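Putative MCP-type signal transduction protein (Campylobacter jejuni subsp. jejuni serotype O:2, PDB 4WY9) probably acts as a methyl-accepting chemoreceptor whose periplasmic tandem-PAS region senses chemical signals for chemotaxis. Local coordinates at residues Glu13-Ser18 and Gly201-Gly206; Asp162-Asn167 and Pro222-Val227; Gly206-Leu211 and Ala259-Asp264; Phe255-Ser260 and Leu282-Lys287; Asp264-Ile269 and Tyr288-Pro293. One frame throughout, in Å; residues are numbered along the deposited sequence. Where two conformers were deposited one is given.

The chain starts in the long helix 8-51. Interaction 1 closes the widest loop, bringing Gly201-Gly206 back to that helix 183 residues later. Interaction 2 crosses it: its first segment lies on strand 163-173 of the first domain and its second in the loop after strand 218-220 of the second. Interaction 3 opens at Gly-206, where interaction 1 ends, crosses interaction 2, and closes at segment 259-264, in the loop between strands 253-258 and 264-274. Interaction 4 begins on that same stretch and spans strands 253-258 and 277-286 of the five-stranded sheet. Interaction 5 crosses interaction 4 and packs the last helix against strand 264-274.

Interaction 1 of 5, residues Glu13-Ser18 and Gly201-Gly206; sequences EDILAS and GQKYDG
Ile-15 faces Lys-203 and Tyr-204 where the long N-terminal helix 8-51 meets the loop before strand 209-213, at the entry to the second module of the tandem-PAS fold. The loop side has no regular structure and offers two neighbouring side chains. The CB of Ile-15 is directed toward them. Its CG2 is anti to the backbone N, and both CG2 and CD1 reach the phenol end of Tyr-204. The hydroxyl OH of Tyr-204 lies 3.7 Å from Ile-15 CG2 and 3.6 Å from Ile-15 CD1. Ile-15 CG2 sits at the edge of the ring, near its plane, and not over a face. One face of that ring is taken by the neighbouring lysine instead: Lys-203 CG stands 3.9 Å above the plane of the Tyr-204 ring, offset toward the rim. The lysine chain then crosses Ile-15 at about a right angle, with Lys-203 CD 3.8 Å from Ile-15 CG2. It stays extended until a bend at its last torsion (chi4 73°). The contact is apolar in character, with no hydrogen bond between the segments. Leu-16 adds a looser touch from an oblique direction and also packs on Val-283, Ala-285, Tyr-266 and Ala-268 of the sheet. The carboxylate oxygen OE1 of Glu-207 accepts from the backbone N of both Lys-203 and Tyr-204, which holds the loop in shape behind the contact. Lys-203 CE lies 3.9 Å from Ile-15 CG2 and 4.1 Å from Ile-15 CD1.

Interaction 2 of 5, residues Asp162-Asn167 and Pro222-Val227; sequences DFDAVN and PNKNLV
Asp-164 meets Val-227 and Lys-224 where the two PAS modules of the tandem fold face each other. Asp-164 lies on strand 163-173 in the sheet of the first sensor domain. Its partners lie in the loop after strand 218-220 of the second, which runs through an Asx turn at Asn-223 and a short 3-10 segment, 224-226. Asp-164 can be followed outward. Its CB points toward the loop and lies 3.9 Å from Val-227 CG1. The first torsion sets CG beside the backbone N (chi1 -54°), and the same methyl, Val-227 CG1, is then 3.5 Å from Asp-164 CG. The carboxylate turns a face to it: Val-227 CG1 lies over the plane, 3.7 Å from Asp-164 OD1 and somewhat nearer to OD2. OD2 has a second neighbour: Asp-164 OD2 is 3.5 Å from Lys-224 CE. The two side chains come from opposite directions. The lysine chain is bent at chi2 and again at chi4, which brings its end up to the aspartate. Lys-224 NZ stops 4.3 Å from Asp-164 OD2, beyond a salt bridge, although the opposite charges probably still attract each other. Asp-164 also packs on Leu-228, and its backbone pairs with Phe-189. The contact is small and lies at the surface. A water completes it: Lys-224 NZ donates to it at 3.3 Å, and the water makes a weak bond to Asp-162 O at 3.5 Å.

Interaction 3 of 5, residues Gly206-Leu211 and Ala259-Asp264; sequences GELRVL and ASDGDD. With ACT (acetate ion), chain B.
Leu-208 and the turn from Ala-259 to Gly-262 line a small pocket on the second PAS module, in which an acetate ion is bound. The ion probably came from the crystallisation liquor. The turn is type I and links strand 253-258 to strand 264-274 as a beta hairpin. Leu-208 lies just before strand 209-213. Its methyl CD1 is 4.0 Å from Ala-259 CB, and the same methyl touches the acetate, with Leu-208 CD1 3.6 Å from acetate O. Val-210 CG2 covers the other end of the ion, 3.9 Å from acetate CH3. Ser-260 supplies two donors. Its backbone N gives a hydrogen bond to acetate OXT at 2.8 Å, with an angle of 155° at the hydrogen. Its hydroxyl OG gives one to acetate O at 2.6 Å. A chi1 of 63° places OG between backbone N and carbonyl carbon, on the side of the ion. Asp-261 approaches Leu-208 from the opposite direction, with OD2 4.0 Å from Leu-208 CD1. Its other oxygen forms an Asx turn: Asp-263 N donates to Asp-261 OD1 at 3.0 Å. His-221 NE2 and Tyr-257 OH also bond to the acetate. Polar groups thus grip the carboxylate while Leu-208 and Val-210 give apolar contacts. This chemistry is consistent with a site for a small carboxylate, but it does not identify the natural ligand.

Interaction 4 of 5, residues Phe255-Ser260 and Leu282-Lys287; sequences FNYIAS and LVTAPK. With ACT (acetate ion), chain B.
Tyr-257 buries the most surface here, followed by Lys-287 and then Asn-256. Tyr-257 lies on strand 253-258 and reaches across to strand 277-286, although strand 264-274 runs between them. Its CG is anti to the backbone N (chi1 177°), which sends the ring past Ala-267 of the middle strand, touching it. Thr-284 meets the ring obliquely, with its methyl CG2 3.9 Å from Tyr-257 CD2. The threonine hydroxyl is turned elsewhere, to the backbone N of Leu-208. The phenol end of the tyrosine lies at the acetate: Tyr-257 OH donates a hydrogen bond to acetate OXT at 2.6 Å. That oxygen lies near the ring plane, at the ring edge. The second meeting is at the outer edge. Lys-287 has an extended chain and crosses Asn-256 at about a right angle. Its NZ is 3.4 Å from Asn-256 CG, so the ammonium lies close beside the amide group. The stronger partner of this ammonium is Asp-264, which forms a salt bridge with it. Lys-287 also makes a cation-pi contact with Tyr-266. The tyrosine contact spans two strands that are not neighbours; the lysine contact joins strand 253-258 to the start of helix 287-291. The arrangement belongs to the five-stranded antiparallel sheet of a PAS domain, with strand order 2-1-5-4-3 and a pocket on its face that holds an acetate here and is consistent with a ligand site.

Interaction 5 of 5, residues Asp264-Ile269 and Tyr288-Pro293; sequences DSYAAI and YSVFKP
Tyr-266 sits on the 264-269 part of strand 264-274 and meets Val-290 and Phe-291 in the last turn of helix 287-291, which ends as Lys-292 leaves helical angles. The strand belongs to the antiparallel sheet of the second PAS module, and the helix follows its strand 277-286. The turn is closed by Lys-292 N, which donates to Tyr-288 O at 2.9 Å. Tyr-266 has CG beside its backbone N (chi1 -61°); the bond to CB is directed toward the helix, and the ring edge meets it. Val-290 CG1 lies at the edge of this ring, 4.3 Å from Tyr-266 CE2. The tyrosine and phenylalanine side chains cross at about a right angle. Tyr-266 OH comes in at the edge of the Phe-291 ring, in its plane, and is 3.9 Å from Phe-291 CE2. Val-290 CG1 stands 3.9 Å above the plane of the Phe-291 ring, offset toward the rim. One methyl thus touches both rings, one at its edge and one over a face. Tyr-266 OH has its polar partner in Thr-9 OG1 of the N-terminal helix, so three parts of the fold meet here. A water bridges the backbones: it donates to Asp-264 O at 2.8 Å and accepts from Tyr-288 N at 3.0 Å.

Interaction 1 of 5, residues Glu13-Ser18 and Gly201-Gly206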
# COMPACT_ATOMS: atom_id res chain seq x y z
N GLU A 13 -4.16 -6.56 27.96
CA GLU A 13 -3.19 -7.16 27.05
C GLU A 13 -3.90 -8.09 26.05
O GLU A 13 -3.61 -8.04 24.85
CB GLU A 13 -2.12 -7.90 27.83
CG GLU A 13 -1.24 -6.98 28.67
CD GLU A 13 -0.36 -7.71 29.71
OE1 GLU A 13 -0.66 -8.87 30.05
OE2 GLU A 13 0.61 -7.10 30.23
N ASP A 14 -4.82 -8.91 26.54
CA ASP A 14 -5.50 -9.85 25.66
C ASP A 14 -6.40 -9.11 24.69
O ASP A 14 -6.52 -9.48 23.52
CB ASP A 14 -6.31 -10.86 26.47
CG ASP A 14 -5.46 -11.84 27.23
OD1 ASP A 14 -4.28 -12.01 26.92
OD2 ASP A 14 -6.00 -12.48 28.17
N ILE A 15 -7.06 -8.08 25.16
CA ILE A 15 -7.94 -7.27 24.31
C ILE A 15 -7.12 -6.61 23.21
O ILE A 15 -7.51 -6.63 22.03
CB ILE A 15 -8.71 -6.22 25.14
CG1 ILE A 15 -9.75 -6.91 26.00
CG2 ILE A 15 -9.35 -5.16 24.27
CD1 ILE A 15 -10.28 -6.06 27.16
N LEU A 16 -6.00 -6.01 23.57
CA LEU A 16 -5.17 -5.34 22.57
C LEU A 16 -4.64 -6.33 21.52
O LEU A 16 -4.61 -6.02 20.31
CB LEU A 16 -4.03 -4.59 23.23
CG LEU A 16 -4.41 -3.35 24.01
CD1 LEU A 16 -3.18 -2.82 24.75
CD2 LEU A 16 -4.96 -2.27 23.09
N ALA A 17 -4.24 -7.52 21.95
CA ALA A 17 -3.80 -8.54 20.99
C ALA A 17 -4.93 -8.89 20.02
O ALA A 17 -4.71 -9.03 18.81
CB ALA A 17 -3.32 -9.76 21.72
N SER A 18 -6.15 -8.99 20.54
CA SER A 18 -7.31 -9.34 19.71
C SER A 18 -7.60 -8.23 18.69
O SER A 18 -7.82 -8.49 17.51
CB SER A 18 -8.54 -9.61 20.58
OG SER A 18 -9.68 -9.95 19.81
N GLY A 201 -14.66 2.41 16.89
CA GLY A 201 -13.71 1.39 17.38
C GLY A 201 -12.79 1.85 18.48
O GLY A 201 -11.93 1.09 18.96
N GLN A 202 -12.90 3.09 18.92
CA GLN A 202 -12.02 3.62 20.00
C GLN A 202 -12.45 3.05 21.34
O GLN A 202 -13.52 3.41 21.84
CB GLN A 202 -12.02 5.16 20.00
CG GLN A 202 -11.05 5.85 20.99
CD GLN A 202 -9.62 5.93 20.40
OE1 GLN A 202 -9.26 5.19 19.49
NE2 GLN A 202 -8.79 6.80 20.95
N LYS A 203 -11.67 2.18 21.92
CA LYS A 203 -12.06 1.51 23.16
C LYS A 203 -11.51 2.22 24.36
O LYS A 203 -12.16 2.21 25.41
CB LYS A 203 -11.62 0.06 23.15
CG LYS A 203 -12.15 -0.73 24.32
CD LYS A 203 -11.79 -2.19 24.21
CE LYS A 203 -12.34 -2.95 25.40
NZ LYS A 203 -13.80 -3.07 25.26
N TYR A 204 -10.34 2.81 24.25
CA TYR A 204 -9.71 3.46 25.39
C TYR A 204 -9.43 4.92 25.09
O TYR A 204 -9.08 5.29 23.96
CB TYR A 204 -8.40 2.77 25.76
CG TYR A 204 -8.58 1.32 26.07
CD1 TYR A 204 -9.03 0.91 27.31
CD2 TYR A 204 -8.28 0.31 25.14
CE1 TYR A 204 -9.22 -0.39 27.60
CE2 TYR A 204 -8.44 -1.02 25.45
CZ TYR A 204 -8.92 -1.38 26.69
OH TYR A 204 -9.12 -2.70 27.01
N ASP A 205 -9.51 5.74 26.13
CA ASP A 205 -9.11 7.14 26.00
C ASP A 205 -7.64 7.20 25.60
O ASP A 205 -6.78 6.61 26.27
CB ASP A 205 -9.33 7.85 27.34
CG ASP A 205 -10.79 7.88 27.77
OD1 ASP A 205 -11.56 7.03 27.38
OD2 ASP A 205 -11.17 8.82 28.48
N GLY A 206 -7.33 7.92 24.53
CA GLY A 206 -5.98 8.06 24.09
C GLY A 206 -5.41 6.88 23.35
O GLY A 206 -4.22 6.86 23.04

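Interaction 2 of 5, residues Asp162-Asn167 and Pro222-Val227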
# COMPACT_ATOMS: atom_id res chain seq x y z
N ASP A 162 -2.85 16.03 -2.45
CA ASP A 162 -1.94 15.05 -1.88
C ASP A 162 -2.68 13.94 -1.17
O ASP A 162 -3.73 14.16 -0.56
CB ASP A 162 -1.00 15.70 -0.86
CG ASP A 162 0.01 16.65 -1.48
OD1 ASP A 162 0.19 16.66 -2.71
OD2 ASP A 162 0.67 17.35 -0.68
N PHE A 163 -2.14 12.72 -1.25
CA PHE A 163 -2.62 11.62 -0.44
C PHE A 163 -1.49 10.68 -0.07
O PHE A 163 -0.42 10.69 -0.70
CB PHE A 163 -3.78 10.87 -1.11
CG PHE A 163 -3.40 10.12 -2.38
CD1 PHE A 163 -3.33 10.78 -3.58
CD2 PHE A 163 -3.20 8.77 -2.36
CE1 PHE A 163 -3.01 10.10 -4.75
CE2 PHE A 163 -2.89 8.09 -3.53
CZ PHE A 163 -2.79 8.74 -4.71
N ASP A 164 -1.68 9.90 0.97
CA ASP A 164 -0.71 8.92 1.42
C ASP A 164 -1.04 7.56 0.83
O ASP A 164 -2.20 7.12 0.88
CB ASP A 164 -0.68 8.89 2.93
CG ASP A 164 -0.42 10.26 3.49
OD1 ASP A 164 0.64 10.80 3.22
OD2 ASP A 164 -1.28 10.77 4.24
N ALA A 165 -0.04 6.91 0.28
CA ALA A 165 -0.27 5.77 -0.59
C ALA A 165 0.76 4.68 -0.44
O ALA A 165 1.87 4.91 0.01
CB ALA A 165 -0.29 6.24 -2.02
N VAL A 166 0.39 3.48 -0.91
CA VAL A 166 1.37 2.45 -1.17
C VAL A 166 1.11 1.87 -2.57
O VAL A 166 -0.04 1.78 -3.00
CB VAL A 166 1.36 1.34 -0.10
CG1 VAL A 166 -0.01 0.62 -0.03
CG2 VAL A 166 2.47 0.34 -0.34
N ASN A 167 2.18 1.50 -3.24
CA ASN A 167 2.09 0.98 -4.58
C ASN A 167 2.45 -0.49 -4.66
O ASN A 167 3.34 -0.96 -3.96
CB ASN A 167 2.96 1.78 -5.53
CG ASN A 167 2.41 3.16 -5.76
OD1 ASN A 167 1.59 3.35 -6.66
ND2 ASN A 167 2.80 4.09 -4.92
N PRO A 222 -3.11 8.34 14.16
CA PRO A 222 -4.12 9.35 14.50
C PRO A 222 -3.64 10.78 14.28
O PRO A 222 -4.42 11.65 13.92
CB PRO A 222 -4.41 9.06 15.98
CG PRO A 222 -4.11 7.63 16.15
CD PRO A 222 -2.99 7.32 15.23
N ASN A 223 -2.38 11.01 14.56
CA ASN A 223 -1.76 12.31 14.30
C ASN A 223 -1.31 12.32 12.85
O ASN A 223 -0.30 11.73 12.48
CB ASN A 223 -0.59 12.53 15.27
CG ASN A 223 0.01 13.93 15.13
OD1 ASN A 223 -0.21 14.61 14.14
ND2 ASN A 223 0.74 14.34 16.12
N LYS A 224 -2.06 13.04 12.01
CA LYS A 224 -1.79 13.03 10.58
C LYS A 224 -0.40 13.53 10.28
O LYS A 224 0.18 13.14 9.26
CB LYS A 224 -2.82 13.93 9.87
CG LYS A 224 -3.64 13.26 8.80
CD LYS A 224 -2.77 12.65 7.73
CE LYS A 224 -3.60 12.17 6.52
NZ LYS A 224 -4.38 13.27 5.89
N ASN A 225 0.16 14.38 11.13
CA ASN A 225 1.51 14.88 10.97
C ASN A 225 2.60 13.84 11.05
O ASN A 225 3.73 14.07 10.62
CB ASN A 225 1.81 15.98 12.00
CG ASN A 225 1.11 17.31 11.71
OD1 ASN A 225 0.29 17.48 10.78
ND2 ASN A 225 1.48 18.30 12.50
N LEU A 226 2.28 12.67 11.61
CA LEU A 226 3.26 11.62 11.77
C LEU A 226 3.25 10.64 10.58
O LEU A 226 4.14 9.81 10.44
CB LEU A 226 3.02 10.88 13.07
CG LEU A 226 3.34 11.68 14.34
CD1 LEU A 226 3.19 10.83 15.59
CD2 LEU A 226 4.66 12.37 14.27
N VAL A 227 2.22 10.70 9.76
CA VAL A 227 2.14 9.79 8.62
C VAL A 227 3.34 10.01 7.70
O VAL A 227 3.76 11.15 7.48
CB VAL A 227 0.80 9.93 7.88
CG1 VAL A 227 0.78 9.13 6.57
CG2 VAL A 227 -0.34 9.50 8.80
O HOH W 1 -4.43 12.90 2.62

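Interaction 3 of 5, residues Gly206-Leu211 and Ala259-Asp264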
# COMPACT_ATOMS: atom_id res chain seq x y z
N GLY A 206 -7.33 7.92 24.53
CA GLY A 206 -5.98 8.06 24.09
C GLY A 206 -5.41 6.88 23.35
O GLY A 206 -4.22 6.86 23.04
N GLU A 207 -6.25 5.89 23.03
CA GLU A 207 -5.82 4.75 22.24
C GLU A 207 -5.25 5.22 20.90
O GLU A 207 -5.86 6.04 20.23
CB GLU A 207 -6.98 3.80 22.01
CG GLU A 207 -6.75 2.70 21.01
CD GLU A 207 -7.92 1.77 20.85
OE1 GLU A 207 -8.88 1.87 21.65
OE2 GLU A 207 -7.90 0.93 19.90
N LEU A 208 -4.10 4.68 20.51
CA LEU A 208 -3.49 4.94 19.21
C LEU A 208 -3.61 3.69 18.37
O LEU A 208 -3.26 2.61 18.84
CB LEU A 208 -2.04 5.37 19.34
CG LEU A 208 -1.77 6.58 20.24
CD1 LEU A 208 -0.28 6.77 20.43
CD2 LEU A 208 -2.41 7.84 19.69
N ARG A 209 -4.07 3.84 17.12
CA ARG A 209 -4.16 2.77 16.16
C ARG A 209 -3.30 3.13 14.96
O ARG A 209 -3.53 4.18 14.34
CB ARG A 209 -5.60 2.50 15.77
CG ARG A 209 -6.44 1.99 16.92
CD ARG A 209 -7.91 1.98 16.65
NE ARG A 209 -8.50 3.30 16.76
CZ ARG A 209 -9.75 3.61 16.42
NH1 ARG A 209 -10.51 2.71 15.84
NH2 ARG A 209 -10.19 4.84 16.59
N VAL A 210 -2.30 2.31 14.67
CA VAL A 210 -1.22 2.63 13.77
C VAL A 210 -0.96 1.49 12.82
O VAL A 210 -0.92 0.32 13.21
CB VAL A 210 0.06 2.97 14.55
CG1 VAL A 210 1.21 3.32 13.64
CG2 VAL A 210 -0.18 4.08 15.59
N LEU A 211 -0.77 1.82 11.53
CA LEU A 211 -0.29 0.87 10.52
C LEU A 211 1.08 1.33 10.08
O LEU A 211 1.22 2.48 9.68
CB LEU A 211 -1.23 0.75 9.34
CG LEU A 211 -0.79 -0.15 8.20
CD1 LEU A 211 -0.71 -1.60 8.62
CD2 LEU A 211 -1.70 0.01 6.99
N ALA A 259 4.54 6.03 24.52
CA ALA A 259 4.16 6.54 23.21
C ALA A 259 4.78 7.90 22.92
O ALA A 259 5.32 8.54 23.80
CB ALA A 259 2.66 6.64 23.10
N SER A 260 4.69 8.32 21.65
CA SER A 260 5.30 9.57 21.23
C SER A 260 4.67 10.78 21.91
O SER A 260 5.29 11.84 21.99
CB SER A 260 5.18 9.72 19.70
OG SER A 260 3.83 9.79 19.30
N ASP A 261 3.41 10.66 22.33
CA ASP A 261 2.73 11.74 23.08
C ASP A 261 3.07 11.69 24.58
O ASP A 261 2.48 12.45 25.35
CB ASP A 261 1.19 11.66 22.90
CG ASP A 261 0.58 10.30 23.25
OD1 ASP A 261 1.17 9.56 24.04
OD2 ASP A 261 -0.60 10.00 22.74
N GLY A 262 3.97 10.78 24.99
CA GLY A 262 4.39 10.65 26.37
C GLY A 262 3.62 9.66 27.21
O GLY A 262 4.02 9.41 28.37
N ASP A 263 2.54 9.12 26.69
CA ASP A 263 1.68 8.27 27.48
C ASP A 263 2.31 6.89 27.73
O ASP A 263 2.58 6.13 26.79
CB ASP A 263 0.32 8.04 26.81
CG ASP A 263 -0.59 9.25 26.86
OD1 ASP A 263 -0.31 10.22 27.59
OD2 ASP A 263 -1.66 9.20 26.22
N ASP A 264 2.45 6.54 29.00
CA ASP A 264 2.87 5.22 29.41
C ASP A 264 1.72 4.24 29.14
O ASP A 264 0.62 4.41 29.69
CB ASP A 264 3.25 5.25 30.89
CG ASP A 264 3.95 4.01 31.35
OD1 ASP A 264 4.02 3.03 30.61
OD2 ASP A 264 4.47 4.04 32.47
C ACT B . 3.07 6.39 18.93
O ACT B . 2.71 7.56 18.62
OXT ACT B . 3.93 6.26 19.85
CH3 ACT B . 2.53 5.21 18.21

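Interaction 4 of 5, residues Phe255-Ser260 and Leu282-Lys287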
# COMPACT_ATOMS: atom_id res chain seq x y z
N PHE A 255 3.40 -5.33 24.88
CA PHE A 255 4.51 -4.73 25.55
C PHE A 255 4.12 -3.52 26.38
O PHE A 255 3.15 -2.84 26.08
CB PHE A 255 5.57 -4.29 24.50
CG PHE A 255 5.97 -5.37 23.58
CD1 PHE A 255 6.87 -6.32 23.95
CD2 PHE A 255 5.38 -5.46 22.33
CE1 PHE A 255 7.22 -7.36 23.11
CE2 PHE A 255 5.72 -6.49 21.46
CZ PHE A 255 6.65 -7.43 21.85
N ASN A 256 4.92 -3.23 27.39
CA ASN A 256 4.93 -1.90 27.97
C ASN A 256 5.54 -0.96 26.96
O ASN A 256 6.56 -1.28 26.34
CB ASN A 256 5.70 -1.89 29.29
CG ASN A 256 4.92 -2.51 30.46
OD1 ASN A 256 3.99 -3.32 30.29
ND2 ASN A 256 5.33 -2.20 31.64
N TYR A 257 4.96 0.21 26.79
CA TYR A 257 5.35 1.12 25.72
C TYR A 257 5.09 2.55 26.10
O TYR A 257 4.02 2.89 26.53
CB TYR A 257 4.53 0.77 24.46
CG TYR A 257 4.75 1.66 23.25
CD1 TYR A 257 5.89 1.54 22.47
CD2 TYR A 257 3.79 2.60 22.88
CE1 TYR A 257 6.08 2.33 21.38
CE2 TYR A 257 3.98 3.40 21.76
CZ TYR A 257 5.14 3.27 21.03
OH TYR A 257 5.36 4.07 19.94
N ILE A 258 6.08 3.42 25.89
CA ILE A 258 5.91 4.84 26.11
C ILE A 258 5.73 5.51 24.75
O ILE A 258 6.66 5.50 23.94
CB ILE A 258 7.08 5.47 26.87
CG1 ILE A 258 7.22 4.81 28.25
CG2 ILE A 258 6.88 6.97 26.98
CD1 ILE A 258 8.35 5.35 29.05
N ALA A 259 4.54 6.03 24.52
CA ALA A 259 4.16 6.54 23.21
C ALA A 259 4.78 7.90 22.92
O ALA A 259 5.32 8.54 23.80
CB ALA A 259 2.66 6.64 23.10
N SER A 260 4.69 8.32 21.65
CA SER A 260 5.30 9.57 21.23
C SER A 260 4.67 10.78 21.91
O SER A 260 5.29 11.84 21.99
CB SER A 260 5.18 9.72 19.70
OG SER A 260 3.83 9.79 19.30
N LEU A 282 -0.08 -1.65 15.16
CA LEU A 282 0.26 -1.28 16.53
C LEU A 282 -0.97 -0.64 17.12
O LEU A 282 -1.52 0.31 16.57
CB LEU A 282 1.45 -0.32 16.54
CG LEU A 282 2.01 0.24 17.85
CD1 LEU A 282 3.42 0.76 17.68
CD2 LEU A 282 1.14 1.36 18.36
N VAL A 283 -1.40 -1.11 18.29
CA VAL A 283 -2.50 -0.48 19.01
C VAL A 283 -2.11 -0.31 20.47
O VAL A 283 -1.60 -1.25 21.09
CB VAL A 283 -3.83 -1.27 18.90
CG1 VAL A 283 -4.93 -0.58 19.68
CG2 VAL A 283 -4.24 -1.40 17.46
N THR A 284 -2.35 0.88 21.00
CA THR A 284 -2.02 1.18 22.38
C THR A 284 -3.23 1.46 23.24
O THR A 284 -4.33 1.81 22.76
CB THR A 284 -1.12 2.39 22.47
OG1 THR A 284 -1.86 3.56 22.17
CG2 THR A 284 0.08 2.27 21.57
N ALA A 285 -3.02 1.32 24.56
CA ALA A 285 -3.95 1.74 25.60
C ALA A 285 -3.13 2.39 26.70
O ALA A 285 -2.36 1.72 27.36
CB ALA A 285 -4.75 0.56 26.15
N PRO A 286 -3.26 3.73 26.88
CA PRO A 286 -2.57 4.36 28.04
C PRO A 286 -2.95 3.67 29.32
O PRO A 286 -4.14 3.41 29.56
CB PRO A 286 -3.05 5.81 28.00
CG PRO A 286 -3.37 6.03 26.56
CD PRO A 286 -3.98 4.74 26.08
N LYS A 287 -1.97 3.39 30.17
CA LYS A 287 -2.26 2.66 31.42
C LYS A 287 -3.22 3.41 32.29
O LYS A 287 -4.12 2.84 32.92
CB LYS A 287 -0.97 2.33 32.15
CG LYS A 287 -0.08 1.36 31.43
CD LYS A 287 1.26 1.17 32.05
CE LYS A 287 2.17 0.28 31.29
NZ LYS A 287 3.53 0.27 31.71
C ACT B . 3.07 6.39 18.93
O ACT B . 2.71 7.56 18.62
OXT ACT B . 3.93 6.26 19.85
CH3 ACT B . 2.53 5.21 18.21

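Interaction 5 of 5, residues Asp264-Ile269 and Tyr288-Pro293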
# COMPACT_ATOMS: atom_id res chain seq x y z
N ASP A 264 2.45 6.54 29.00
CA ASP A 264 2.87 5.22 29.41
C ASP A 264 1.72 4.24 29.14
O ASP A 264 0.62 4.41 29.69
CB ASP A 264 3.25 5.25 30.89
CG ASP A 264 3.95 4.01 31.35
OD1 ASP A 264 4.02 3.03 30.61
OD2 ASP A 264 4.47 4.04 32.47
N SER A 265 1.96 3.25 28.30
CA SER A 265 0.90 2.47 27.70
C SER A 265 1.16 0.98 27.70
O SER A 265 2.31 0.54 27.88
CB SER A 265 0.66 2.92 26.24
OG SER A 265 0.49 4.34 26.15
N TYR A 266 0.10 0.21 27.46
CA TYR A 266 0.23 -1.13 26.92
C TYR A 266 0.14 -1.02 25.41
O TYR A 266 -0.65 -0.23 24.89
CB TYR A 266 -0.86 -2.06 27.45
CG TYR A 266 -0.83 -2.22 28.96
CD1 TYR A 266 0.20 -2.90 29.57
CD2 TYR A 266 -1.84 -1.70 29.76
CE1 TYR A 266 0.26 -3.04 30.95
CE2 TYR A 266 -1.80 -1.84 31.12
CZ TYR A 266 -0.75 -2.52 31.72
OH TYR A 266 -0.73 -2.64 33.09
N ALA A 267 0.94 -1.81 24.69
CA ALA A 267 0.92 -1.79 23.22
C ALA A 267 0.94 -3.19 22.69
O ALA A 267 1.79 -3.98 23.10
CB ALA A 267 2.09 -1.02 22.66
N ALA A 268 0.07 -3.48 21.73
CA ALA A 268 0.13 -4.74 21.04
C ALA A 268 0.60 -4.54 19.62
O ALA A 268 0.27 -3.53 18.97
CB ALA A 268 -1.21 -5.43 21.04
N ILE A 269 1.34 -5.52 19.12
CA ILE A 269 1.81 -5.58 17.74
C ILE A 269 1.29 -6.85 17.12
O ILE A 269 1.40 -7.92 17.72
CB ILE A 269 3.37 -5.58 17.63
CG1 ILE A 269 3.93 -4.30 18.23
CG2 ILE A 269 3.86 -5.77 16.22
CD1 ILE A 269 3.54 -3.13 17.52
N TYR A 288 -3.10 4.73 32.33
CA TYR A 288 -4.00 5.53 33.17
C TYR A 288 -5.45 5.39 32.66
O TYR A 288 -6.39 5.33 33.46
CB TYR A 288 -3.59 7.00 33.15
CG TYR A 288 -4.35 7.81 34.13
CD1 TYR A 288 -3.93 7.95 35.45
CD2 TYR A 288 -5.54 8.45 33.76
CE1 TYR A 288 -4.66 8.68 36.35
CE2 TYR A 288 -6.28 9.18 34.68
CZ TYR A 288 -5.83 9.31 35.96
OH TYR A 288 -6.55 10.04 36.90
N SER A 289 -5.63 5.28 31.32
CA SER A 289 -6.96 5.15 30.76
C SER A 289 -7.58 3.80 31.10
O SER A 289 -8.78 3.65 31.27
CB SER A 289 -6.90 5.32 29.24
OG SER A 289 -6.38 6.58 28.92
N VAL A 290 -6.74 2.79 31.18
CA VAL A 290 -7.13 1.40 31.42
C VAL A 290 -7.62 1.25 32.85
O VAL A 290 -8.59 0.52 33.12
CB VAL A 290 -5.89 0.48 31.13
CG1 VAL A 290 -5.91 -0.79 31.80
CG2 VAL A 290 -5.72 0.39 29.62
N PHE A 291 -6.99 1.94 33.80
CA PHE A 291 -7.31 1.82 35.19
C PHE A 291 -8.27 2.86 35.72
O PHE A 291 -8.85 2.68 36.78
CB PHE A 291 -6.02 1.81 36.02
CG PHE A 291 -5.28 0.52 35.95
CD1 PHE A 291 -5.74 -0.58 36.66
CD2 PHE A 291 -4.17 0.37 35.14
CE1 PHE A 291 -5.09 -1.79 36.57
CE2 PHE A 291 -3.53 -0.86 35.05
CZ PHE A 291 -3.99 -1.92 35.78
N LYS A 292 -8.45 3.95 34.99
CA LYS A 292 -9.42 4.98 35.36
C LYS A 292 -10.06 5.47 34.11
O LYS A 292 -9.86 6.61 33.73
CB LYS A 292 -8.78 6.15 36.11
CG LYS A 292 -8.45 5.85 37.59
CD LYS A 292 -7.81 7.06 38.23
CE LYS A 292 -6.91 6.68 39.40
NZ LYS A 292 -7.57 5.66 40.25
N PRO A 293 -10.82 4.59 33.46
CA PRO A 293 -11.50 4.96 32.22
C PRO A 293 -12.58 6.02 32.47
O PRO A 293 -13.21 6.01 33.53
CB PRO A 293 -12.07 3.61 31.73
CG PRO A 293 -12.29 2.82 32.97
CD PRO A 293 -11.20 3.25 33.94
O HOH W 2 -0.82 6.26 31.19